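Local coordinates for protein geobacter metallireducens SMUG1 (Geobacter metallireducens, PDB 5H9I) that belongs to the uracil-DNA glycosylase superfamily, as a bacterial SMUG1 protein, and holds a xanthine molecule in a pocket of its fold, at residues S46-P51 with T127-F132; T81-I86 with G119-R124; S24-H29 with G151-D156; C141-L146 with E164-A169; R210-H213 with P219-N222. All blocks are in the same frame, centred on the assembly; numbering follows the deposited sequence.

Contact 1 (S46-P51 with T127-F132); sequences SRFGSP and TPERFF. With LEA (pentanoic acid), chain H.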
# COMPACT_ATOMS: atom_id res chain seq x y z
N SER A 46 -6.86 -1.34 -12.22
CA SER A 46 -7.92 -1.43 -13.21
C SER A 46 -8.65 -2.75 -13.12
O SER A 46 -9.89 -2.79 -13.27
CB SER A 46 -7.32 -1.36 -14.57
OG SER A 46 -6.58 -0.12 -14.79
N ARG A 47 -7.97 -3.82 -12.83
CA ARG A 47 -8.58 -5.14 -12.76
C ARG A 47 -9.34 -5.39 -11.47
O ARG A 47 -10.31 -6.16 -11.45
CB ARG A 47 -7.51 -6.24 -12.92
CG ARG A 47 -6.87 -6.24 -14.29
CD ARG A 47 -5.75 -7.25 -14.43
NE ARG A 47 -4.95 -6.85 -15.59
CZ ARG A 47 -3.93 -7.57 -16.06
NH1 ARG A 47 -3.61 -8.73 -15.58
NH2 ARG A 47 -3.22 -7.00 -17.03
N PHE A 48 -8.86 -4.76 -10.37
CA PHE A 48 -9.36 -5.09 -9.02
C PHE A 48 -9.87 -3.89 -8.29
O PHE A 48 -10.54 -4.12 -7.26
CB PHE A 48 -8.24 -5.76 -8.25
CG PHE A 48 -7.76 -7.02 -8.99
CD1 PHE A 48 -8.58 -8.07 -9.16
CD2 PHE A 48 -6.44 -7.16 -9.41
CE1 PHE A 48 -8.17 -9.24 -9.86
CE2 PHE A 48 -6.01 -8.26 -10.13
CZ PHE A 48 -6.87 -9.31 -10.32
N GLY A 49 -9.73 -2.69 -8.78
CA GLY A 49 -10.12 -1.51 -8.00
C GLY A 49 -11.36 -0.86 -8.55
O GLY A 49 -11.54 0.37 -8.24
N SER A 50 -12.28 -1.55 -9.28
CA SER A 50 -13.49 -0.90 -9.68
C SER A 50 -14.37 -0.56 -8.47
O SER A 50 -14.60 -1.36 -7.58
CB SER A 50 -14.27 -1.87 -10.57
OG SER A 50 -13.58 -2.00 -11.71
N PRO A 51 -14.98 0.67 -8.43
CA PRO A 51 -15.91 1.00 -7.43
C PRO A 51 -17.26 0.39 -7.58
O PRO A 51 -17.59 0.02 -8.73
CB PRO A 51 -16.00 2.50 -7.54
CG PRO A 51 -15.75 2.79 -8.98
CD PRO A 51 -14.71 1.78 -9.33
N THR A 127 -11.00 -16.75 -4.75
CA THR A 127 -10.69 -15.97 -6.00
C THR A 127 -10.61 -14.53 -5.75
O THR A 127 -11.18 -13.94 -4.86
CB THR A 127 -11.72 -16.17 -7.13
OG1 THR A 127 -12.98 -15.57 -6.72
CG2 THR A 127 -11.97 -17.63 -7.40
N PRO A 128 -9.78 -13.87 -6.61
CA PRO A 128 -9.72 -12.46 -6.46
C PRO A 128 -11.10 -11.79 -6.58
O PRO A 128 -11.40 -10.82 -5.85
CB PRO A 128 -8.76 -12.05 -7.63
CG PRO A 128 -7.83 -13.16 -7.73
CD PRO A 128 -8.79 -14.34 -7.59
N GLU A 129 -11.93 -12.26 -7.49
CA GLU A 129 -13.23 -11.63 -7.70
C GLU A 129 -14.12 -11.69 -6.41
O GLU A 129 -14.84 -10.70 -6.16
CB GLU A 129 -13.98 -12.29 -8.88
CG GLU A 129 -13.43 -11.77 -10.20
CD GLU A 129 -12.00 -12.04 -10.44
OE1 GLU A 129 -11.54 -13.20 -10.29
OE2 GLU A 129 -11.23 -11.08 -10.78
N ARG A 130 -14.04 -12.74 -5.64
CA ARG A 130 -14.82 -12.73 -4.39
C ARG A 130 -14.33 -11.71 -3.36
O ARG A 130 -15.16 -11.13 -2.65
CB ARG A 130 -14.88 -14.07 -3.80
CG ARG A 130 -15.61 -15.09 -4.67
CD ARG A 130 -15.93 -16.41 -3.99
NE ARG A 130 -16.94 -16.14 -2.93
CZ ARG A 130 -16.78 -16.01 -1.60
NH1 ARG A 130 -15.63 -16.09 -0.98
NH2 ARG A 130 -17.90 -15.86 -0.87
N PHE A 131 -13.02 -11.44 -3.36
CA PHE A 131 -12.43 -10.39 -2.50
C PHE A 131 -12.73 -9.01 -2.94
O PHE A 131 -13.29 -8.19 -2.26
CB PHE A 131 -10.92 -10.67 -2.29
CG PHE A 131 -10.27 -9.69 -1.42
CD1 PHE A 131 -10.54 -9.67 -0.05
CD2 PHE A 131 -9.37 -8.78 -1.92
CE1 PHE A 131 -9.89 -8.70 0.72
CE2 PHE A 131 -8.73 -7.89 -1.15
CZ PHE A 131 -8.96 -7.84 0.22
N PHE A 132 -12.39 -8.74 -4.21
CA PHE A 132 -12.46 -7.40 -4.71
C PHE A 132 -13.87 -6.97 -5.00
O PHE A 132 -14.13 -5.77 -5.24
CB PHE A 132 -11.52 -7.18 -5.90
CG PHE A 132 -10.02 -7.31 -5.54
CD1 PHE A 132 -9.44 -6.31 -4.81
CD2 PHE A 132 -9.29 -8.39 -5.94
CE1 PHE A 132 -8.09 -6.41 -4.49
CE2 PHE A 132 -7.94 -8.52 -5.60
CZ PHE A 132 -7.39 -7.49 -4.91
C2 LEA H . -15.20 -14.90 2.42
O2 LEA H . -14.22 -14.73 3.10
C3 LEA H . -16.30 -13.94 2.56
C4 LEA H . -17.44 -14.74 3.05
C5 LEA H . -18.45 -15.05 1.99
C6 LEA H . -19.78 -15.64 2.55
O1 LEA H . -15.31 -15.85 1.68
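F48 and F132 bring the two backbones together, their CA atoms 5.8 Å apart. F48 closes helix 38-48, G49 being the first residue to leave helical angles, while F132 ends the short helix 128-132. That helix starts at T127, an N-cap whose OG1 accepts from R130 N at 3.2 Å. Across the gap, F48 lays its CB over the centre of the F132 ring, 3.5 Å from the ring centroid and 6° off the normal, a CH-pi contact. The F131 ring sends its CD2 over the opposite face, so F132 has a carbon over the centre of each face. The rings of F48 and F132 meet obliquely, planes 31° apart, with F48 CD1 3.3 Å from F132 CD2. Within this UDG-superfamily fold the contact joins the ends of two helices against helix 77-84, since L84 touches both rings. K53 NZ ties the same corner together by bonding to the carbonyl oxygens of F48, S50 and F132. Farther out on the F48 ring, CE1 meets P128 CB at 3.6 Å, the two side chains lying alongside. E129 bends at chi2 (61°), which brings OE2 to the edge of that ring, 3.7 Å from CE1. R130, which takes no part in the F48 packing, gives NH1 to O1 of pentanoic acid (2.7 Å, almost straight) and also to F125 O.

Contact 2 (T81-I86 with G119-R124); sequences TEWLGI and GFIRER. With LEA (pentanoic acid), chain H; IPA (isopropyl alcohol), chain G.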
# COMPACT_ATOMS: atom_id res chain seq x y z
N THR A 81 1.89 -12.75 -9.13
CA THR A 81 1.90 -13.47 -10.38
C THR A 81 0.91 -14.62 -10.41
O THR A 81 0.19 -14.79 -11.42
CB THR A 81 3.34 -13.99 -10.78
OG1 THR A 81 3.73 -14.99 -9.89
CG2 THR A 81 4.26 -12.96 -10.77
N GLU A 82 0.81 -15.39 -9.33
CA GLU A 82 0.07 -16.66 -9.32
C GLU A 82 -1.40 -16.39 -9.01
O GLU A 82 -2.25 -17.06 -9.60
CB GLU A 82 0.64 -17.64 -8.27
CG GLU A 82 2.07 -18.09 -8.68
CD GLU A 82 2.84 -18.89 -7.58
OE1 GLU A 82 2.29 -19.16 -6.47
OE2 GLU A 82 4.06 -19.24 -7.83
N TRP A 83 -1.71 -15.48 -8.09
CA TRP A 83 -3.11 -15.34 -7.67
C TRP A 83 -3.73 -14.20 -8.45
O TRP A 83 -4.86 -14.39 -8.95
CB TRP A 83 -3.18 -15.10 -6.17
CG TRP A 83 -4.63 -15.30 -5.70
CD1 TRP A 83 -5.38 -16.46 -5.87
CD2 TRP A 83 -5.41 -14.40 -4.96
NE1 TRP A 83 -6.62 -16.26 -5.29
CE2 TRP A 83 -6.68 -15.03 -4.75
CE3 TRP A 83 -5.24 -13.06 -4.54
CZ2 TRP A 83 -7.68 -14.39 -4.03
CZ3 TRP A 83 -6.25 -12.44 -3.91
CH2 TRP A 83 -7.47 -13.15 -3.66
N LEU A 84 -3.08 -13.06 -8.54
CA LEU A 84 -3.67 -11.91 -9.18
C LEU A 84 -3.50 -11.99 -10.69
O LEU A 84 -4.18 -11.30 -11.45
CB LEU A 84 -3.12 -10.59 -8.62
CG LEU A 84 -3.37 -10.30 -7.17
CD1 LEU A 84 -2.71 -9.01 -6.69
CD2 LEU A 84 -4.90 -10.30 -6.88
N GLY A 85 -2.54 -12.77 -11.15
CA GLY A 85 -2.25 -12.81 -12.57
C GLY A 85 -1.65 -11.65 -13.17
O GLY A 85 -1.85 -11.36 -14.38
N ILE A 86 -0.82 -10.95 -12.42
CA ILE A 86 -0.12 -9.77 -12.88
C ILE A 86 1.37 -10.02 -12.95
O ILE A 86 1.94 -10.50 -12.01
CB ILE A 86 -0.44 -8.59 -11.95
CG1 ILE A 86 -1.90 -8.17 -12.13
CG2 ILE A 86 0.46 -7.38 -12.27
CD1 ILE A 86 -2.31 -7.08 -11.15
N GLY A 119 -1.99 -14.21 1.37
CA GLY A 119 -2.27 -15.61 1.49
C GLY A 119 -3.54 -15.86 2.33
O GLY A 119 -4.32 -16.78 2.07
N PHE A 120 -3.73 -15.04 3.34
CA PHE A 120 -4.92 -15.10 4.21
C PHE A 120 -6.12 -14.68 3.40
O PHE A 120 -7.12 -15.29 3.45
CB PHE A 120 -4.67 -14.16 5.40
CG PHE A 120 -5.86 -13.77 6.27
CD1 PHE A 120 -6.54 -14.67 6.94
CD2 PHE A 120 -6.13 -12.45 6.48
CE1 PHE A 120 -7.57 -14.29 7.81
CE2 PHE A 120 -7.12 -12.04 7.33
CZ PHE A 120 -7.85 -12.99 7.99
N ILE A 121 -5.95 -13.66 2.60
CA ILE A 121 -7.12 -13.30 1.74
C ILE A 121 -7.47 -14.41 0.77
O ILE A 121 -8.69 -14.69 0.57
CB ILE A 121 -6.74 -11.98 1.03
CG1 ILE A 121 -6.79 -10.78 1.98
CG2 ILE A 121 -7.67 -11.79 -0.20
CD1 ILE A 121 -6.10 -9.51 1.57
N ARG A 122 -6.50 -15.04 0.15
CA ARG A 122 -6.74 -16.14 -0.74
C ARG A 122 -7.45 -17.29 -0.02
O ARG A 122 -8.34 -17.87 -0.51
CB ARG A 122 -5.45 -16.62 -1.42
CG ARG A 122 -5.63 -17.86 -2.29
CD ARG A 122 -4.41 -18.26 -3.10
NE ARG A 122 -3.23 -18.29 -2.28
CZ ARG A 122 -1.97 -18.16 -2.70
NH1 ARG A 122 -1.67 -18.04 -3.98
NH2 ARG A 122 -1.00 -18.15 -1.80
N GLU A 123 -6.94 -17.61 1.13
CA GLU A 123 -7.61 -18.67 1.94
C GLU A 123 -9.01 -18.28 2.26
O GLU A 123 -9.87 -19.21 2.27
CB GLU A 123 -6.80 -18.88 3.22
CG GLU A 123 -5.49 -19.56 2.98
CD GLU A 123 -4.60 -19.58 4.23
OE1 GLU A 123 -5.02 -19.04 5.30
OE2 GLU A 123 -3.49 -20.14 4.08
N ARG A 124 -9.34 -17.07 2.62
CA ARG A 124 -10.71 -16.69 3.07
C ARG A 124 -11.61 -16.58 1.85
O ARG A 124 -12.79 -16.96 1.92
CB ARG A 124 -10.73 -15.44 3.83
CG ARG A 124 -10.04 -15.38 5.21
CD ARG A 124 -10.68 -16.36 6.18
NE ARG A 124 -12.01 -15.89 6.55
CZ ARG A 124 -12.75 -16.48 7.50
NH1 ARG A 124 -12.20 -17.49 8.12
NH2 ARG A 124 -13.94 -16.04 7.76
C2 LEA H . -15.20 -14.90 2.42
O2 LEA H . -14.22 -14.73 3.10
C3 LEA H . -16.30 -13.94 2.56
C4 LEA H . -17.44 -14.74 3.05
C5 LEA H . -18.45 -15.05 1.99
C6 LEA H . -19.78 -15.64 2.55
O1 LEA H . -15.31 -15.85 1.68
C1 IPA G . -0.73 -16.76 -13.00
C2 IPA G . -1.98 -16.47 -13.75
C3 IPA G . -2.03 -17.40 -14.99
O2 IPA G . -3.13 -16.46 -12.81
O HOH W 1 1.31 -17.56 -4.28
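The junction of helices 77-84 and 112-125, whose second partner borders the pentanoic acid pocket, is filled by the indole of W83. The aliphatic part of R122 runs over one face of that indole, the two side chains pointing opposite ways. CD does the closest touching, 3.4 Å from W83 CD1, and stands 26° off the normal of the five-membered ring in a CH-pi contact; CG lies 3.5 Å from NE1. With CG anti to the backbone N (chi1 175°) and chi2 also extended, the chain of R122 stays along the indole until chi3 bends it. The guanidinium ends up steeply inclined to the ring, at 72°. Its NH1 donates to a water 3.0 Å away, and the same water donates to E82 OE1 at 2.9 Å, so water links the opposite charges. On the six-membered side, W83 CH2 rests 3.7 Å from I121 CG2, the side chains crossing at about a right angle. The indole N-H is spent on G126 O, just beyond helix 112-125. Two residues past R122, R124 O comes 2.8 Å from O1 of the pentanoic acid, close enough that the acid group probably holds a proton, while R124 NH2 forms a salt bridge with the terminal carboxylate of F240. The whole is helix-to-helix packing through a tryptophan and an arginine stem, on the flank of a UDG-superfamily fold.

Contact 3 (S24-H29 with G151-D156); sequences SSPVAH and GNITPD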
# COMPACT_ATOMS: atom_id res chain seq x y z
N SER A 24 15.82 15.11 2.27
CA SER A 24 17.26 15.24 2.51
C SER A 24 17.68 14.32 3.61
O SER A 24 16.86 13.59 4.17
CB SER A 24 17.63 16.67 2.83
OG SER A 24 16.87 17.18 3.89
N SER A 25 18.98 14.35 3.90
CA SER A 25 19.58 13.44 4.86
C SER A 25 18.68 13.37 6.13
O SER A 25 18.15 14.39 6.54
CB SER A 25 21.03 13.92 5.18
OG SER A 25 21.89 12.85 5.54
N PRO A 26 18.46 12.15 6.72
CA PRO A 26 19.19 10.99 6.26
C PRO A 26 18.59 10.25 5.02
O PRO A 26 19.07 9.17 4.66
CB PRO A 26 19.06 10.04 7.42
CG PRO A 26 17.68 10.23 7.83
CD PRO A 26 17.41 11.72 7.66
N VAL A 27 17.58 10.82 4.39
CA VAL A 27 17.15 10.26 3.06
C VAL A 27 18.20 10.53 2.00
O VAL A 27 18.53 11.67 1.73
CB VAL A 27 15.80 10.87 2.59
CG1 VAL A 27 15.31 10.23 1.28
CG2 VAL A 27 14.71 10.73 3.68
N ALA A 28 18.72 9.46 1.39
CA ALA A 28 19.55 9.57 0.21
C ALA A 28 18.89 9.11 -1.05
O ALA A 28 19.32 9.49 -2.13
CB ALA A 28 20.84 8.80 0.39
N HIS A 29 17.89 8.20 -0.96
CA HIS A 29 17.30 7.64 -2.16
C HIS A 29 15.76 7.56 -1.92
O HIS A 29 15.34 7.24 -0.82
CB HIS A 29 17.69 6.21 -2.40
CG HIS A 29 19.15 6.05 -2.51
ND1 HIS A 29 19.78 6.14 -3.73
CD2 HIS A 29 20.13 5.84 -1.58
CE1 HIS A 29 21.08 6.00 -3.56
NE2 HIS A 29 21.32 5.87 -2.28
N GLY A 151 19.55 1.70 4.00
CA GLY A 151 18.63 1.28 5.12
C GLY A 151 17.27 1.92 4.91
O GLY A 151 17.15 3.12 4.54
N ASN A 152 16.24 1.12 5.27
CA ASN A 152 14.90 1.67 5.13
C ASN A 152 14.61 2.81 6.10
O ASN A 152 15.01 2.77 7.26
CB ASN A 152 13.91 0.51 5.35
CG ASN A 152 12.53 0.89 4.88
OD1 ASN A 152 12.36 1.27 3.72
ND2 ASN A 152 11.56 0.84 5.78
N ILE A 153 13.87 3.81 5.70
CA ILE A 153 13.47 4.94 6.52
C ILE A 153 11.93 4.95 6.41
O ILE A 153 11.43 5.30 5.35
CB ILE A 153 14.01 6.31 6.09
CG1 ILE A 153 15.58 6.35 6.00
CG2 ILE A 153 13.45 7.42 6.95
CD1 ILE A 153 16.11 7.57 5.25
N THR A 154 11.21 4.58 7.46
CA THR A 154 9.73 4.66 7.45
C THR A 154 9.29 6.07 7.50
O THR A 154 9.96 6.92 7.98
CB THR A 154 9.14 3.86 8.63
OG1 THR A 154 9.72 4.30 9.86
CG2 THR A 154 9.46 2.47 8.42
N PRO A 155 8.11 6.40 6.95
CA PRO A 155 7.78 7.81 6.82
C PRO A 155 7.52 8.60 8.12
O PRO A 155 7.64 9.82 8.12
CB PRO A 155 6.51 7.82 5.95
CG PRO A 155 6.35 6.45 5.50
CD PRO A 155 7.28 5.51 6.13
N ASP A 156 7.23 7.89 9.19
CA ASP A 156 7.14 8.49 10.48
C ASP A 156 8.49 9.12 10.95
O ASP A 156 8.46 10.01 11.80
CB ASP A 156 6.62 7.44 11.46
CG ASP A 156 7.61 6.31 11.66
OD1 ASP A 156 7.70 5.49 10.73
OD2 ASP A 156 8.33 6.24 12.72
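I153 meets P26 and V27 beside a small antiparallel sheet, where strand 152-153 pairs with 144-146, and 144-146 in turn with 29-31. The isoleucine and the loop ahead of strand 29-31 thus come together across the central strand, with the CA atoms of V27 and I153 7.3 Å apart. From CB, which points at the loop, the I153 side chain divides, CG2 lying anti to the backbone N. CG1 takes the place beside that N (chi1 -56°), and the extended chi2 (165°) carries CD1 onward as the atom that does the touching. This methyl group enters the bend of the loop. It lies 3.4 Å from P26 O and 3.6 Å from V27 CA, so it packs on backbone as much as on side chains. V27 CG2 is at 3.8 Å and the proline ring, through CG, at 4.0 Å, both side chains crossing the isoleucine at a slant. The loop gets its shape from a type VI beta turn over S24-V27, with a cis peptide before P26 and a backbone bond from V27 N to S24 O. Farther along, A28 and H29 both lie opposite L146, which fits a classic bulge where the loop passes into its strand. L158 also touches V27, and F145 lies beside I153. Downstream of the strand, T154 OG1 donates to D156 OD1 at 2.5 Å, on the syn side of the carboxylate and 26° out of its plane.

Contact 4 (C141-L146 with E164-A169); sequences CPLLFL and EPLFAA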
# COMPACT_ATOMS: atom_id res chain seq x y z
N CYS A 141 1.31 5.78 1.42
CA CYS A 141 2.48 6.42 0.79
C CYS A 141 3.09 5.44 -0.16
O CYS A 141 3.38 4.35 0.21
CB CYS A 141 3.43 6.84 1.92
SG CYS A 141 5.01 7.50 1.29
N PRO A 142 3.21 5.82 -1.41
CA PRO A 142 3.78 4.88 -2.38
C PRO A 142 5.30 4.88 -2.48
O PRO A 142 5.84 4.04 -3.21
CB PRO A 142 3.20 5.37 -3.67
CG PRO A 142 3.16 6.83 -3.51
CD PRO A 142 2.66 7.03 -2.08
N LEU A 143 5.96 5.77 -1.77
CA LEU A 143 7.43 5.92 -1.88
C LEU A 143 8.14 5.06 -0.90
O LEU A 143 7.65 4.90 0.25
CB LEU A 143 7.71 7.35 -1.58
CG LEU A 143 7.16 8.40 -2.49
CD1 LEU A 143 7.54 9.80 -1.98
CD2 LEU A 143 7.47 8.20 -3.94
N LEU A 144 9.33 4.57 -1.28
CA LEU A 144 10.27 3.89 -0.37
C LEU A 144 11.49 4.86 -0.15
O LEU A 144 11.90 5.44 -1.11
CB LEU A 144 10.74 2.62 -1.00
CG LEU A 144 11.60 1.72 -0.17
CD1 LEU A 144 10.76 0.78 0.65
CD2 LEU A 144 12.60 0.91 -0.95
N PHE A 145 11.87 5.08 1.10
CA PHE A 145 12.92 5.99 1.48
C PHE A 145 14.10 5.17 2.01
O PHE A 145 13.94 4.31 2.90
CB PHE A 145 12.38 6.95 2.56
CG PHE A 145 11.22 7.74 2.13
CD1 PHE A 145 11.36 8.92 1.43
CD2 PHE A 145 9.97 7.34 2.55
CE1 PHE A 145 10.26 9.67 1.07
CE2 PHE A 145 8.84 8.08 2.16
CZ PHE A 145 9.00 9.23 1.47
N LEU A 146 15.31 5.47 1.52
CA LEU A 146 16.52 4.80 2.02
C LEU A 146 17.61 5.80 2.43
O LEU A 146 17.70 6.85 1.84
CB LEU A 146 17.09 3.90 0.92
CG LEU A 146 16.19 2.90 0.21
CD1 LEU A 146 16.89 2.27 -1.01
CD2 LEU A 146 15.67 1.83 1.14
N GLU A 164 5.49 16.98 6.44
CA GLU A 164 4.22 17.66 6.25
C GLU A 164 3.78 17.75 4.77
O GLU A 164 2.61 17.47 4.51
CB GLU A 164 4.23 19.06 6.94
CG GLU A 164 4.25 19.02 8.45
CD GLU A 164 4.36 20.43 9.05
OE1 GLU A 164 4.51 21.41 8.29
OE2 GLU A 164 4.32 20.51 10.32
N PRO A 165 4.61 18.06 3.81
CA PRO A 165 4.09 18.14 2.45
C PRO A 165 3.84 16.72 1.86
O PRO A 165 2.92 16.61 1.05
CB PRO A 165 5.20 18.93 1.66
CG PRO A 165 6.29 19.03 2.61
CD PRO A 165 5.83 18.87 3.98
N LEU A 166 4.59 15.76 2.37
CA LEU A 166 4.40 14.33 1.91
C LEU A 166 3.01 13.93 2.37
O LEU A 166 2.18 13.42 1.59
CB LEU A 166 5.46 13.44 2.48
CG LEU A 166 5.23 11.91 2.29
CD1 LEU A 166 5.29 11.54 0.83
CD2 LEU A 166 6.19 11.11 3.15
N PHE A 167 2.70 14.15 3.64
CA PHE A 167 1.43 13.74 4.21
C PHE A 167 0.28 14.53 3.59
O PHE A 167 -0.83 14.00 3.39
CB PHE A 167 1.38 13.82 5.74
CG PHE A 167 2.24 12.78 6.49
CD1 PHE A 167 2.99 11.90 5.88
CD2 PHE A 167 2.23 12.77 7.86
CE1 PHE A 167 3.82 11.02 6.53
CE2 PHE A 167 3.00 11.85 8.54
CZ PHE A 167 3.78 10.98 7.89
N ALA A 168 0.50 15.81 3.25
CA ALA A 168 -0.55 16.55 2.58
C ALA A 168 -0.94 15.91 1.25
O ALA A 168 -2.16 15.77 1.01
CB ALA A 168 -0.16 17.97 2.27
N ALA A 169 0.05 15.48 0.48
CA ALA A 169 -0.19 14.87 -0.82
C ALA A 169 -0.92 13.45 -0.63
O ALA A 169 -1.87 13.16 -1.33
CB ALA A 169 1.08 14.69 -1.59
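Helix 160-181 packs against the segment that leads into strand 144-146, the middle strand of the small antiparallel sheet, and a single leucine makes the join. L166 has CG anti to its backbone N (chi1 170°), which carries the two methyl groups to residues 141-145. CD1 touches both C141 SG, at 4.1 Å, and L143 CD1, at 4.0 Å; the two leucines lie alongside with their ends pointing opposite ways. The other branch, CD2, approaches the far end of the F145 ring, 3.8 Å from CZ and 4.1 Å from CE2. F145 and L166 point at one another from opposite sides, and the methyl comes to the ring obliquely. F145 is held in turn by an edge-to-face contact with F23, while L18 of helix 7-19 also touches L166. Within the segment the thiol of C141 has a polar role as well: SG accepts a weak bond from L143 N, 3.6 Å long. All four touching side chains are buried, and between the segments they meet through carbon and sulfur alone. Between these two segments the contact is therefore hydrophobic and dispersive, which sets no sharply directional demand on either partner.

Contact 5 (R210-H213 with P219-N222); sequences RIIH and PAAN. With XAN (xanthine), chain B.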
# COMPACT_ATOMS: atom_id res chain seq x y z
N ARG A 210 -8.38 -0.62 12.66
CA ARG A 210 -7.02 -1.10 12.56
C ARG A 210 -7.05 -2.62 12.60
O ARG A 210 -7.80 -3.16 13.32
CB ARG A 210 -6.18 -0.60 13.77
CG ARG A 210 -4.75 -1.16 13.82
CD ARG A 210 -3.85 -0.88 15.05
NE ARG A 210 -4.26 -1.47 16.35
CZ ARG A 210 -3.96 -2.68 16.89
NH1 ARG A 210 -4.44 -2.93 18.09
NH2 ARG A 210 -3.20 -3.66 16.32
N ILE A 211 -6.18 -3.25 11.83
CA ILE A 211 -5.78 -4.59 12.12
C ILE A 211 -4.26 -4.65 12.41
O ILE A 211 -3.47 -3.79 11.96
CB ILE A 211 -6.11 -5.59 10.99
CG1 ILE A 211 -5.41 -5.27 9.71
CG2 ILE A 211 -7.66 -5.79 10.92
CD1 ILE A 211 -5.51 -6.39 8.67
N ILE A 212 -3.88 -5.70 13.12
CA ILE A 212 -2.45 -5.95 13.37
C ILE A 212 -1.72 -5.99 12.01
O ILE A 212 -2.19 -6.62 11.05
CB ILE A 212 -2.32 -7.25 14.18
CG1 ILE A 212 -0.91 -7.55 14.49
CG2 ILE A 212 -3.07 -8.36 13.54
CD1 ILE A 212 -0.86 -8.70 15.56
N HIS A 213 -0.51 -5.47 12.00
CA HIS A 213 0.33 -5.58 10.82
C HIS A 213 0.95 -6.98 10.77
O HIS A 213 1.32 -7.55 11.80
CB HIS A 213 1.41 -4.53 10.91
CG HIS A 213 2.17 -4.36 9.65
ND1 HIS A 213 3.09 -5.29 9.22
CD2 HIS A 213 2.11 -3.39 8.71
CE1 HIS A 213 3.58 -4.88 8.07
NE2 HIS A 213 3.04 -3.73 7.77
N PRO A 219 4.94 -10.06 17.77
CA PRO A 219 4.80 -11.42 18.17
C PRO A 219 3.48 -12.11 17.84
O PRO A 219 3.46 -13.28 17.42
CB PRO A 219 5.08 -11.39 19.72
CG PRO A 219 5.94 -10.21 19.83
CD PRO A 219 5.53 -9.24 18.81
N ALA A 220 2.37 -11.40 17.97
CA ALA A 220 1.10 -11.98 17.66
C ALA A 220 0.94 -12.36 16.19
O ALA A 220 0.29 -13.34 15.80
CB ALA A 220 -0.01 -10.98 18.08
N ALA A 221 1.62 -11.60 15.31
CA ALA A 221 1.64 -11.93 13.93
C ALA A 221 2.36 -13.19 13.58
O ALA A 221 2.03 -13.91 12.69
CB ALA A 221 2.23 -10.73 13.08
N ASN A 222 3.40 -13.51 14.38
CA ASN A 222 4.03 -14.81 14.21
C ASN A 222 3.33 -16.00 14.76
O ASN A 222 3.43 -17.09 14.22
CB ASN A 222 5.42 -14.70 14.82
CG ASN A 222 6.20 -13.63 14.18
OD1 ASN A 222 6.19 -13.51 12.93
ND2 ASN A 222 6.91 -12.83 14.90
N9 XAN B . 4.89 -4.72 3.41
C4 XAN B . 4.13 -3.78 2.92
N3 XAN B . 3.65 -3.49 1.72
C2 XAN B . 2.92 -2.48 1.56
O2 XAN B . 2.54 -2.21 0.45
N1 XAN B . 2.52 -1.70 2.58
C6 XAN B . 2.89 -1.89 3.81
O6 XAN B . 2.59 -1.14 4.74
C5 XAN B . 3.77 -2.95 4.04
N7 XAN B . 4.35 -3.43 5.13
C8 XAN B . 5.03 -4.50 4.75
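H213 NE2 donates to N7 of the bound xanthine at 3.0 Å, with the N-H...N angle at 137°, markedly bent. The xanthine atom lies at the edge of the imidazole and in its plane. H213 ND1 is bonded to S215 N, which should restrain the rotation of the imidazole. Xanthine is also gripped by N139 ND2, F74 N, M60 N and E111 OE1. The backbone of H213 faces the other way: its O is 3.5 Å from A221 CB, at the start of helix 219-235. One residue earlier, I212 reaches the same helix turn. CG1 lies anti to the backbone N (chi1 -179°) and chi2 is extended, so CD1 arrives 3.5 Å from A220 CB and 3.8 Å from A221 N. With alanines at 220 and 221, the loop after the strand lies close to the helix, H213 and A221 CA atoms 7.2 Å apart. I212 is tied to the helix by polar bonds too, its N to Q232 OE1 and its O to W225 NE1. The contact joins the loop just after strand 207-211, outermost in the parallel sheet, to the first turn of helix 219-235, with H213 touching V189 of strand 185-189 and S113 of helix 112-125.

How the contacts relate
Contacts 1 and 2 form one packing unit, their centres 11 Å apart: W83 lies against P128, L84 against F48, and both touch the same pentanoic acid. Contact 2 is nested in the chain loop that contact 1 closes. On the opposite side of the chain's centre, contacts 3 and 4 (centres 10 Å apart) share the antiparallel sheet, where A28 N and I153 N probably bond to L146 O and F145 O. Contact 5 alone holds a xanthine ligand residue, H213; the side chain of C141 in contact 4 is about 9 Å from xanthine, and that of I121 in contact 2 about 11 Å. Contacts 2 and 5 approach to about 6 Å between nearest atoms.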